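Local coordinates for protein PHO85 cyclin PHO80 (Saccharomyces cerevisiae, PDB 2PMI) that acts as the cyclin partner of the cyclin-dependent kinase PHO85 and keeps phosphate-starvation-responsive genes turned down when phosphate is plentiful, at residues 36-40 with 77-82; 83-88 with 143-149; 104-109 with 162-166. All blocks are in the same frame, centred on the assembly; numbering follows the deposited sequence.

How the contacts relate
From the N terminus, contact 1 comes first: helix 32-51 meets the start of helix 77-86, closing a loop of 36 residues. The same helix 77-86 then opens contact 2, whose partner, helix 141-148, lies 54 residues further on. Before contact 2 closes, helix 92-108 opens contact 3, which ends after it on helix 152-164; contacts 2 and 3 therefore cross, whereas contact 1 precedes both. Contacts 1 and 2 touch through a probable hydrogen bond from Y80 OH to G148 O (2.8 Å) and through V36 packing on T85. Contact 3 lies across the chain's centre from contact 1, their centres about 22 Å apart. All three belong to the cyclin family region.

Contact 1 (36-40 with 77-82); sequences VVLIS and IFNYFI
V36 and F81 bury the most surface here, and a single methyl group of the valine does much of the work. V36 CG1 sits anti to the backbone N (chi1 176°), which carries it across to the second helix, where it fits between two phenylalanines. V36 CG1 lies 3.4 Å from F81 CB and also meets F78 CE1, which it approaches obliquely. The other methyl, CG2, takes a different place, above one face of the F81 ring and offset toward its rim. V36 and F81 slide past each other in opposite directions, while V36 and F78 cross at about a right angle. Beyond them CG1 also grazes CG2 of I82. The contact joins helix 32-51 to helix 77-86 within the all-helical cyclin fold, the segment axes 9.6 Å apart at closest and their directions 140° from each other, so that they run roughly antiparallel. Behind the interface helix 119-134 gives F81 a further neighbour, L123, and I77 rests on A119 and H120. One turn along from V36, S40 sits beside both rings: its OG lies at the edge of each, 3.4 Å from F78 CD1 and 3.5 Å from F81 CD2. Within its own helix this buried hydroxyl is satisfied: S40 OG donates to V36 O at 2.6 Å. S40 N bonds to the same oxygen from the opposite face of the carbonyl. I39 CG2 reaches the F81 edge at CE2, and V37 CG1, lying alongside F78, touches that ring near CE1 and CZ.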
# COMPACT_ATOMS: atom_id res chain seq x y z
N VAL B 36 0.45 -21.22 11.46
CA VAL B 36 -0.14 -22.24 10.62
C VAL B 36 -0.88 -23.28 11.47
O VAL B 36 -1.93 -23.77 11.05
CB VAL B 36 0.93 -22.96 9.78
CG1 VAL B 36 0.29 -24.09 9.00
CG2 VAL B 36 1.60 -21.98 8.84
N VAL B 37 -0.35 -23.64 12.64
CA VAL B 37 -1.06 -24.64 13.44
C VAL B 37 -2.35 -24.00 13.95
O VAL B 37 -3.45 -24.49 13.66
CB VAL B 37 -0.23 -25.21 14.65
CG1 VAL B 37 1.06 -25.84 14.15
CG2 VAL B 37 0.08 -24.14 15.66
N LEU B 38 -2.23 -22.90 14.69
CA LEU B 38 -3.40 -22.21 15.21
C LEU B 38 -4.41 -21.96 14.08
O LEU B 38 -5.60 -22.17 14.26
CB LEU B 38 -3.00 -20.87 15.86
CG LEU B 38 -2.24 -20.99 17.17
CD1 LEU B 38 -2.02 -19.62 17.82
CD2 LEU B 38 -3.03 -21.88 18.11
N ILE B 39 -3.94 -21.52 12.92
CA ILE B 39 -4.87 -21.27 11.83
C ILE B 39 -5.50 -22.55 11.31
O ILE B 39 -6.72 -22.64 11.18
CB ILE B 39 -4.21 -20.54 10.66
CG1 ILE B 39 -3.78 -19.14 11.10
CG2 ILE B 39 -5.18 -20.46 9.51
CD1 ILE B 39 -2.98 -18.36 10.04
N SER B 40 -4.67 -23.54 11.00
CA SER B 40 -5.17 -24.81 10.49
C SER B 40 -6.22 -25.44 11.41
O SER B 40 -7.24 -25.95 10.95
CB SER B 40 -4.01 -25.78 10.30
OG SER B 40 -3.10 -25.28 9.34
N ILE B 77 -5.07 -30.33 5.77
CA ILE B 77 -5.08 -28.88 5.62
C ILE B 77 -3.74 -28.29 6.05
O ILE B 77 -3.14 -27.49 5.33
CB ILE B 77 -6.24 -28.27 6.46
CG1 ILE B 77 -6.74 -27.00 5.80
CG2 ILE B 77 -5.80 -28.00 7.89
CD1 ILE B 77 -7.34 -27.25 4.44
N PHE B 78 -3.27 -28.73 7.22
CA PHE B 78 -2.00 -28.28 7.81
C PHE B 78 -0.79 -28.62 6.94
O PHE B 78 0.09 -27.78 6.74
CB PHE B 78 -1.83 -28.91 9.20
CG PHE B 78 -0.58 -28.50 9.89
CD1 PHE B 78 -0.42 -27.19 10.36
CD2 PHE B 78 0.47 -29.40 10.06
CE1 PHE B 78 0.76 -26.80 10.99
CE2 PHE B 78 1.65 -29.02 10.68
CZ PHE B 78 1.80 -27.72 11.15
N ASN B 79 -0.74 -29.85 6.45
CA ASN B 79 0.35 -30.29 5.60
C ASN B 79 0.36 -29.49 4.30
O ASN B 79 1.40 -29.37 3.65
CB ASN B 79 0.21 -31.78 5.30
CG ASN B 79 0.34 -32.64 6.54
OD1 ASN B 79 -0.02 -33.81 6.54
ND2 ASN B 79 0.85 -32.05 7.61
N TYR B 80 -0.79 -28.95 3.92
CA TYR B 80 -0.86 -28.15 2.71
C TYR B 80 -0.41 -26.71 2.99
O TYR B 80 0.26 -26.08 2.17
CB TYR B 80 -2.28 -28.13 2.16
CG TYR B 80 -2.38 -27.47 0.81
CD1 TYR B 80 -1.74 -28.00 -0.29
CD2 TYR B 80 -3.15 -26.32 0.64
CE1 TYR B 80 -1.86 -27.41 -1.55
CE2 TYR B 80 -3.28 -25.73 -0.61
CZ TYR B 80 -2.64 -26.28 -1.70
OH TYR B 80 -2.78 -25.72 -2.95
N PHE B 81 -0.79 -26.20 4.16
CA PHE B 81 -0.44 -24.85 4.57
C PHE B 81 1.09 -24.60 4.71
O PHE B 81 1.62 -23.70 4.03
CB PHE B 81 -1.13 -24.54 5.90
CG PHE B 81 -1.54 -23.10 6.07
CD1 PHE B 81 -1.18 -22.14 5.13
CD2 PHE B 81 -2.29 -22.70 7.17
CE1 PHE B 81 -1.56 -20.80 5.30
CE2 PHE B 81 -2.67 -21.37 7.34
CZ PHE B 81 -2.30 -20.42 6.40
N ILE B 82 1.79 -25.36 5.56
CA ILE B 82 3.25 -25.15 5.76
C ILE B 82 3.98 -25.14 4.44
O ILE B 82 4.84 -24.29 4.18
CB ILE B 82 3.93 -26.25 6.63
CG1 ILE B 82 3.54 -27.63 6.11
CG2 ILE B 82 3.62 -26.07 8.11
CD1 ILE B 82 4.30 -28.76 6.78

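Contact 2 (83-88 with 143-149); sequences RLTKFS and HYAKVGG
R83 reaches from helix 77-86 to V147 at the C-terminal end of helix 141-148, which closes in a Schellman motif, with G149, at positive phi, as its C-prime residue and a weak bond from G149 N to K146 O. The R83 side chain leaves CB toward the other helix, and R83 CG, anti to the backbone N (chi1 171°), passes 4.5 Å from V147 CG1. CD continues the extended chain to R83 NE, which makes a weak hydrogen bond to V147 O at 3.0 Å. CZ faces the same oxygen. R83 NH2 donates to V147 O as well, at 3.0 Å and tilted 33° from the carbonyl plane, and forms a salt bridge with the sulfonate of a bound MES buffer molecule. Two N-H groups of one guanidinium, the NE one weakly, converge on a carbonyl near the helix end, where electrostatics would probably favour a positive charge. Next along the helix, L84 CD2 rests on G148 CA. One turn on from R83, F87 CB packs against V147 CG1, and F87 O lies near V147 CG2. S88 OG lies against the Y144 ring, reached obliquely at CD1. The second polar tie is H143 NE2, which donates to F87 O at 3.0 Å, within the carbonyl plane.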
# COMPACT_ATOMS: atom_id res chain seq x y z
N ARG B 83 3.65 -26.12 3.61
CA ARG B 83 4.27 -26.23 2.31
C ARG B 83 4.13 -24.88 1.60
O ARG B 83 5.13 -24.29 1.19
CB ARG B 83 3.57 -27.34 1.54
CG ARG B 83 3.94 -27.45 0.10
CD ARG B 83 3.22 -28.66 -0.44
NE ARG B 83 2.96 -28.57 -1.87
CZ ARG B 83 2.21 -29.44 -2.53
NH1 ARG B 83 1.64 -30.45 -1.88
NH2 ARG B 83 2.02 -29.29 -3.83
N LEU B 84 2.90 -24.38 1.46
CA LEU B 84 2.67 -23.10 0.82
C LEU B 84 3.46 -22.06 1.58
O LEU B 84 4.07 -21.16 0.99
CB LEU B 84 1.19 -22.70 0.89
CG LEU B 84 0.08 -23.54 0.26
CD1 LEU B 84 -1.15 -22.65 0.07
CD2 LEU B 84 0.53 -24.13 -1.09
N THR B 85 3.46 -22.19 2.91
CA THR B 85 4.16 -21.27 3.79
C THR B 85 5.68 -21.28 3.66
O THR B 85 6.32 -20.22 3.71
CB THR B 85 3.83 -21.55 5.27
OG1 THR B 85 2.41 -21.53 5.46
CG2 THR B 85 4.48 -20.51 6.18
N LYS B 86 6.26 -22.47 3.48
CA LYS B 86 7.71 -22.61 3.37
C LYS B 86 8.29 -22.29 2.00
O LYS B 86 9.20 -21.49 1.88
CB LYS B 86 8.12 -24.03 3.78
CG LYS B 86 7.61 -24.42 5.17
CD LYS B 86 7.88 -23.29 6.19
CE LYS B 86 7.15 -23.52 7.51
NZ LYS B 86 7.32 -22.38 8.46
N PHE B 87 7.73 -22.92 0.97
CA PHE B 87 8.22 -22.74 -0.38
C PHE B 87 7.71 -21.52 -1.14
O PHE B 87 7.77 -21.45 -2.38
CB PHE B 87 7.95 -24.03 -1.17
CG PHE B 87 8.55 -25.26 -0.53
CD1 PHE B 87 8.04 -25.76 0.67
CD2 PHE B 87 9.64 -25.90 -1.10
CE1 PHE B 87 8.60 -26.88 1.29
CE2 PHE B 87 10.21 -27.02 -0.48
CZ PHE B 87 9.69 -27.51 0.71
N SER B 88 7.20 -20.54 -0.39
CA SER B 88 6.70 -19.29 -0.96
C SER B 88 6.87 -18.21 0.09
O SER B 88 6.36 -17.10 -0.06
CB SER B 88 5.24 -19.40 -1.36
OG SER B 88 5.13 -19.84 -2.71
N HIS B 143 4.64 -19.44 -10.06
CA HIS B 143 5.44 -19.98 -8.97
C HIS B 143 4.48 -20.56 -7.94
O HIS B 143 4.63 -21.71 -7.50
CB HIS B 143 6.27 -18.90 -8.27
CG HIS B 143 6.97 -19.39 -7.03
ND1 HIS B 143 8.02 -20.28 -7.07
CD2 HIS B 143 6.71 -19.16 -5.72
CE1 HIS B 143 8.39 -20.57 -5.83
NE2 HIS B 143 7.61 -19.91 -4.99
N TYR B 144 3.52 -19.72 -7.56
CA TYR B 144 2.48 -20.05 -6.58
C TYR B 144 1.72 -21.28 -7.02
O TYR B 144 1.43 -22.16 -6.21
CB TYR B 144 1.47 -18.91 -6.43
CG TYR B 144 2.00 -17.67 -5.75
CD1 TYR B 144 2.64 -17.75 -4.53
CD2 TYR B 144 1.83 -16.42 -6.35
CE1 TYR B 144 3.12 -16.61 -3.90
CE2 TYR B 144 2.31 -15.27 -5.73
CZ TYR B 144 2.96 -15.37 -4.51
OH TYR B 144 3.47 -14.23 -3.91
N ALA B 145 1.38 -21.32 -8.30
CA ALA B 145 0.64 -22.45 -8.85
C ALA B 145 1.43 -23.75 -8.66
O ALA B 145 0.87 -24.77 -8.25
CB ALA B 145 0.32 -22.22 -10.33
N LYS B 146 2.74 -23.69 -8.95
CA LYS B 146 3.63 -24.84 -8.84
C LYS B 146 3.72 -25.35 -7.42
O LYS B 146 3.58 -26.54 -7.17
CB LYS B 146 5.03 -24.48 -9.33
CG LYS B 146 6.00 -25.64 -9.28
CD LYS B 146 7.25 -25.37 -10.07
CE LYS B 146 6.95 -25.22 -11.55
NZ LYS B 146 8.17 -24.74 -12.26
N VAL B 147 3.97 -24.45 -6.50
CA VAL B 147 4.06 -24.86 -5.11
C VAL B 147 2.70 -25.39 -4.66
O VAL B 147 2.63 -26.39 -3.94
CB VAL B 147 4.44 -23.66 -4.21
CG1 VAL B 147 4.73 -24.14 -2.81
CG2 VAL B 147 5.64 -22.92 -4.80
N GLY B 148 1.64 -24.72 -5.10
CA GLY B 148 0.28 -25.09 -4.72
C GLY B 148 -0.22 -26.40 -5.29
O GLY B 148 -1.13 -27.04 -4.74
N GLY B 149 0.36 -26.80 -6.41
CA GLY B 149 -0.04 -28.05 -7.02
C GLY B 149 -1.12 -27.93 -8.06
O GLY B 149 -1.94 -28.82 -8.19

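Contact 3 (104-109 with 162-166); sequences LLQTVY and FLKRV
R165 lies flat on Y109 in a cation-pi stack: guanidinium and ring centres are 3.5 Å apart and the planes only 6° from parallel. The torsions of both residues bring the groups together. Y109 holds CG anti to its backbone N (chi1 -175°), which sends the ring toward the second segment, while the R165 chain runs extended from CG to NE and then turns at chi4 (-66°) to bring the guanidinium parallel to the ring. The tyrosine OH comes to lie over the guanidinium face, where the angle is too poor for a hydrogen bond. The charge has another partner, since R165 NE forms a salt bridge with D161 one turn back. Deeper in, L104 CD2 packs on V166 CG1. L105 CD2 lies at the edge of the F162 ring, 3.9 Å from F162 CD2, and V166 CG2 stands over one face of that ring, offset toward its rim. V108 CG2 approaches R165 O. In the cyclin fold this joins helix 92-108 and Y109 to the end of helix 152-164 and the residues just after it; helix 119-134 touches L105 and F162 through F122, helix 176-183 covers L104 and V166, and the other protein chain packs on L163 and K164.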
# COMPACT_ATOMS: atom_id res chain seq x y z
N LEU B 104 -14.57 -12.96 5.21
CA LEU B 104 -14.91 -11.96 4.21
C LEU B 104 -15.65 -12.57 3.03
O LEU B 104 -16.59 -11.98 2.54
CB LEU B 104 -13.68 -11.22 3.67
CG LEU B 104 -14.09 -10.19 2.58
CD1 LEU B 104 -14.39 -8.84 3.25
CD2 LEU B 104 -13.00 -10.02 1.53
N LEU B 105 -15.20 -13.73 2.58
CA LEU B 105 -15.84 -14.39 1.45
C LEU B 105 -17.16 -15.03 1.89
O LEU B 105 -18.18 -14.89 1.19
CB LEU B 105 -14.91 -15.44 0.85
CG LEU B 105 -15.26 -15.90 -0.57
CD1 LEU B 105 -15.21 -14.70 -1.48
CD2 LEU B 105 -14.29 -16.98 -1.07
N GLN B 106 -17.18 -15.71 3.04
CA GLN B 106 -18.42 -16.34 3.52
C GLN B 106 -19.53 -15.31 3.63
O GLN B 106 -20.71 -15.64 3.51
CB GLN B 106 -18.26 -17.01 4.90
CG GLN B 106 -17.42 -18.30 4.92
CD GLN B 106 -17.74 -19.25 6.09
OE1 GLN B 106 -17.98 -18.83 7.23
NE2 GLN B 106 -17.72 -20.54 5.80
N THR B 107 -19.16 -14.05 3.87
CA THR B 107 -20.15 -12.99 4.01
C THR B 107 -20.62 -12.36 2.69
O THR B 107 -21.79 -12.00 2.57
CB THR B 107 -19.63 -11.83 4.94
OG1 THR B 107 -19.75 -12.21 6.32
CG2 THR B 107 -20.40 -10.55 4.70
N VAL B 108 -19.74 -12.25 1.71
CA VAL B 108 -20.12 -11.58 0.46
C VAL B 108 -20.24 -12.47 -0.78
O VAL B 108 -20.25 -11.99 -1.93
CB VAL B 108 -19.14 -10.42 0.17
CG1 VAL B 108 -19.14 -9.47 1.36
CG2 VAL B 108 -17.73 -10.96 -0.10
N TYR B 109 -20.31 -13.76 -0.54
CA TYR B 109 -20.44 -14.74 -1.60
C TYR B 109 -21.24 -15.88 -0.98
O TYR B 109 -20.68 -16.87 -0.50
CB TYR B 109 -19.06 -15.24 -2.04
CG TYR B 109 -19.12 -16.16 -3.23
CD1 TYR B 109 -20.20 -16.13 -4.10
CD2 TYR B 109 -18.09 -17.05 -3.52
CE1 TYR B 109 -20.26 -16.94 -5.20
CE2 TYR B 109 -18.15 -17.87 -4.64
CZ TYR B 109 -19.25 -17.80 -5.46
OH TYR B 109 -19.36 -18.58 -6.58
N PHE B 162 -12.08 -14.70 -7.10
CA PHE B 162 -12.08 -14.14 -5.74
C PHE B 162 -11.99 -12.62 -5.73
O PHE B 162 -12.64 -11.96 -4.92
CB PHE B 162 -10.93 -14.73 -4.92
CG PHE B 162 -10.78 -14.13 -3.55
CD1 PHE B 162 -10.08 -12.94 -3.37
CD2 PHE B 162 -11.32 -14.76 -2.43
CE1 PHE B 162 -9.92 -12.38 -2.10
CE2 PHE B 162 -11.17 -14.22 -1.15
CZ PHE B 162 -10.46 -13.03 -0.98
N LEU B 163 -11.17 -12.06 -6.62
CA LEU B 163 -11.03 -10.61 -6.65
C LEU B 163 -12.31 -9.91 -7.07
O LEU B 163 -12.59 -8.80 -6.60
CB LEU B 163 -9.87 -10.18 -7.55
CG LEU B 163 -8.51 -10.32 -6.85
CD1 LEU B 163 -7.38 -9.73 -7.71
CD2 LEU B 163 -8.56 -9.59 -5.53
N LYS B 164 -13.10 -10.55 -7.93
CA LYS B 164 -14.35 -9.95 -8.38
C LYS B 164 -15.43 -10.00 -7.30
O LYS B 164 -16.17 -9.03 -7.08
CB LYS B 164 -14.85 -10.66 -9.63
CG LYS B 164 -13.91 -10.48 -10.80
CD LYS B 164 -14.38 -11.28 -12.00
CE LYS B 164 -13.30 -11.28 -13.08
NZ LYS B 164 -13.60 -12.22 -14.21
N ARG B 165 -15.49 -11.12 -6.60
CA ARG B 165 -16.48 -11.28 -5.56
C ARG B 165 -16.23 -10.44 -4.33
O ARG B 165 -17.00 -10.50 -3.37
CB ARG B 165 -16.56 -12.74 -5.16
CG ARG B 165 -17.04 -13.61 -6.28
CD ARG B 165 -17.14 -15.04 -5.86
NE ARG B 165 -17.50 -15.87 -7.00
CZ ARG B 165 -18.66 -15.80 -7.65
NH1 ARG B 165 -19.60 -14.93 -7.26
NH2 ARG B 165 -18.88 -16.59 -8.69
N VAL B 166 -15.16 -9.65 -4.36
CA VAL B 166 -14.81 -8.84 -3.20
C VAL B 166 -14.59 -7.40 -3.58
O VAL B 166 -14.45 -6.53 -2.72
CB VAL B 166 -13.52 -9.38 -2.53
CG1 VAL B 166 -13.14 -8.51 -1.36
CG2 VAL B 166 -13.72 -10.83 -2.07